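Local atomic coordinates of BAG family molecular chaperone regulator 4 (Arabidopsis thaliana, PDB entry 4HWH), a protein that binds the ATPase domain of HSP70/HSC70 chaperones through its BAG domain and probably regulates programmed cell death and stress responses as a co-chaperone. Residues R48-L53 with R71-L76. Numbering follows the deposited sequence.
With ACT (acetate ion), chain G.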
loop_
_atom_site.group_PDB
_atom_site.type_symbol
_atom_site.label_atom_id
_atom_site.label_comp_id
_atom_site.label_asym_id
_atom_site.label_seq_id
_atom_site.Cartn_x
_atom_site.Cartn_y
_atom_site.Cartn_z
ATOM N N ARG A 48 7.835 1.790 -1.522
ATOM C CA ARG A 48 8.824 0.877 -2.079
ATOM C C ARG A 48 8.243 0.113 -3.264
ATOM O O ARG A 48 8.932 -0.139 -4.254
ATOM C CB ARG A 48 9.316 -0.095 -1.004
ATOM C CG ARG A 48 10.177 0.557 0.068
ATOM C CD ARG A 48 11.615 0.702 -0.403
ATOM N NE ARG A 48 12.212 -0.597 -0.694
ATOM C CZ ARG A 48 13.336 -0.769 -1.382
ATOM N NH1 ARG A 48 13.799 -1.992 -1.599
ATOM N NH2 ARG A 48 13.993 0.279 -1.857
ATOM N N GLN A 49 6.969 -0.260 -3.163
ATOM C CA GLN A 49 6.313 -0.955 -4.261
ATOM C C GLN A 49 6.153 -0.025 -5.458
ATOM O O GLN A 49 6.257 -0.458 -6.604
ATOM C CB GLN A 49 4.972 -1.556 -3.824
ATOM C CG GLN A 49 5.128 -2.730 -2.864
ATOM C CD GLN A 49 6.058 -3.809 -3.403
ATOM O OE1 GLN A 49 5.906 -4.271 -4.536
ATOM N NE2 GLN A 49 7.019 -4.220 -2.589
ATOM N N LEU A 50 5.924 1.256 -5.186
ATOM C CA LEU A 50 5.802 2.252 -6.242
ATOM C C LEU A 50 7.131 2.387 -6.986
ATOM O O LEU A 50 7.164 2.477 -8.212
ATOM C CB LEU A 50 5.389 3.600 -5.648
ATOM C CG LEU A 50 4.710 4.614 -6.564
ATOM C CD1 LEU A 50 3.469 4.008 -7.201
ATOM C CD2 LEU A 50 4.355 5.869 -5.776
ATOM N N LEU A 51 8.226 2.395 -6.234
ATOM C CA LEU A 51 9.558 2.469 -6.825
ATOM C C LEU A 51 9.833 1.262 -7.711
ATOM O O LEU A 51 10.419 1.389 -8.785
ATOM C CB LEU A 51 10.624 2.565 -5.733
ATOM C CG LEU A 51 10.713 3.899 -4.998
ATOM C CD1 LEU A 51 11.697 3.788 -3.842
ATOM C CD2 LEU A 51 11.125 4.997 -5.958
ATOM N N LYS A 52 9.409 0.090 -7.251
ATOM C CA LYS A 52 9.578 -1.134 -8.021
ATOM C C LYS A 52 8.857 -1.015 -9.363
ATOM O O LYS A 52 9.429 -1.309 -10.409
ATOM C CB LYS A 52 9.070 -2.345 -7.234
ATOM C CG LYS A 52 9.345 -3.680 -7.917
ATOM C CD LYS A 52 9.212 -4.849 -6.949
ATOM C CE LYS A 52 9.579 -6.168 -7.623
ATOM N NZ LYS A 52 9.425 -7.342 -6.715
ATOM N N LEU A 53 7.603 -0.569 -9.328
ATOM C CA LEU A 53 6.841 -0.356 -10.554
ATOM C C LEU A 53 7.521 0.663 -11.468
ATOM O O LEU A 53 7.530 0.498 -12.686
ATOM C CB LEU A 53 5.407 0.090 -10.240
ATOM C CG LEU A 53 4.459 -0.937 -9.610
ATOM C CD1 LEU A 53 3.195 -0.262 -9.099
ATOM C CD2 LEU A 53 4.111 -2.042 -10.599
ATOM N N ARG A 71 -2.246 3.111 -9.361
ATOM C CA ARG A 71 -3.458 3.745 -8.857
ATOM C C ARG A 71 -3.929 3.093 -7.561
ATOM O O ARG A 71 -4.375 3.779 -6.643
ATOM C CB ARG A 71 -4.570 3.707 -9.911
ATOM C CG ARG A 71 -4.283 4.568 -11.133
ATOM C CD ARG A 71 -5.431 4.525 -12.130
ATOM N NE ARG A 71 -5.169 5.353 -13.303
ATOM C CZ ARG A 71 -6.014 5.500 -14.319
ATOM N NH1 ARG A 71 -7.183 4.873 -14.307
ATOM N NH2 ARG A 71 -5.693 6.274 -15.346
ATOM N N ARG A 72 -3.819 1.768 -7.492
ATOM C CA ARG A 72 -4.224 1.032 -6.302
ATOM C C ARG A 72 -3.377 1.496 -5.125
ATOM O O ARG A 72 -3.880 1.717 -4.025
ATOM C CB ARG A 72 -4.065 -0.479 -6.525
ATOM C CG ARG A 72 -5.206 -1.324 -5.972
ATOM C CD ARG A 72 -4.781 -2.258 -4.840
ATOM N NE ARG A 72 -3.907 -3.325 -5.318
ATOM C CZ ARG A 72 -3.847 -4.551 -4.804
ATOM N NH1 ARG A 72 -3.004 -5.432 -5.323
ATOM N NH2 ARG A 72 -4.626 -4.907 -3.788
ATOM N N ILE A 73 -2.083 1.658 -5.370
ATOM C CA ILE A 73 -1.169 2.114 -4.331
ATOM C C ILE A 73 -1.518 3.523 -3.847
ATOM O O ILE A 73 -1.557 3.790 -2.644
ATOM C CB ILE A 73 0.292 2.053 -4.821
ATOM C CG1 ILE A 73 0.748 0.593 -4.927
ATOM C CG2 ILE A 73 1.195 2.840 -3.895
ATOM C CD1 ILE A 73 2.148 0.419 -5.504
ATOM N N GLN A 74 -1.775 4.426 -4.788
ATOM C CA GLN A 74 -2.164 5.787 -4.437
ATOM C C GLN A 74 -3.413 5.793 -3.553
ATOM O O GLN A 74 -3.509 6.566 -2.602
ATOM C CB GLN A 74 -2.379 6.622 -5.703
ATOM C CG GLN A 74 -1.137 6.711 -6.584
ATOM C CD GLN A 74 -1.399 7.407 -7.908
ATOM O OE1 GLN A 74 -2.481 7.289 -8.483
ATOM N NE2 GLN A 74 -0.401 8.135 -8.400
ATOM N N ASN A 75 -4.359 4.914 -3.858
ATOM C CA ASN A 75 -5.570 4.796 -3.049
ATOM C C ASN A 75 -5.274 4.317 -1.633
ATOM O O ASN A 75 -5.814 4.845 -0.664
ATOM C CB ASN A 75 -6.577 3.866 -3.723
ATOM C CG ASN A 75 -7.232 4.500 -4.932
ATOM O OD1 ASN A 75 -7.052 5.689 -5.196
ATOM N ND2 ASN A 75 -7.999 3.707 -5.675
ATOM N N LEU A 76 -4.413 3.310 -1.518
ATOM C CA LEU A 76 -4.000 2.819 -0.208
ATOM C C LEU A 76 -3.254 3.889 0.585
ATOM O O LEU A 76 -3.440 4.019 1.794
ATOM C CB LEU A 76 -3.147 1.552 -0.350
ATOM C CG LEU A 76 -3.935 0.349 -0.883
ATOM C CD1 LEU A 76 -3.019 -0.828 -1.204
ATOM C CD2 LEU A 76 -5.003 -0.062 0.116
HETATM C C ACT G . -7.424 -2.467 -2.388
HETATM O O ACT G . -7.481 -1.819 -3.458
HETATM O OXT ACT G . -6.834 -3.568 -2.449
HETATM C CH3 ACT G . -8.033 -1.953 -1.115
#
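Helices 36-54 and 63-86 run antiparallel where Leu-50 faces Ile-73, the axes of the short segments 10.3 Å apart at 163°. These are two helices of the three-helix bundle that forms the BAG domain. Every close contact between the two segments is made by Ile-73. Its CG1 is anti to the carbonyl carbon (chi1 -71°), and the extended branch carries CD1 to helix 36-54. There CD1 meets Leu-53 CD1 tip to tip at 3.8 Å. The same methyl lies 3.8 Å from Gln-49 CB, while the rest of the Gln-49 chain bends away to helix 3-29. The other branch, Ile-73 CG2, lies 4.2 Å from Leu-50 CD1, where the two side chains cross at a slant. Arg-72 turns instead toward helix 3-29. Its NH1 forms salt bridges with Asp-15 of that helix and with Glu-69. A leucine in place of Arg-72 would probably leave both carboxylates without this cationic partner and the acetate without its bond from NH2. That ion, probably from the crystallisation liquor, is also hydrogen-bonded to Ser-18. Arg-72 NH2 donates to acetate OXT at the guanidinium edge, 2.9 Å away with an N-H...O angle of 159°.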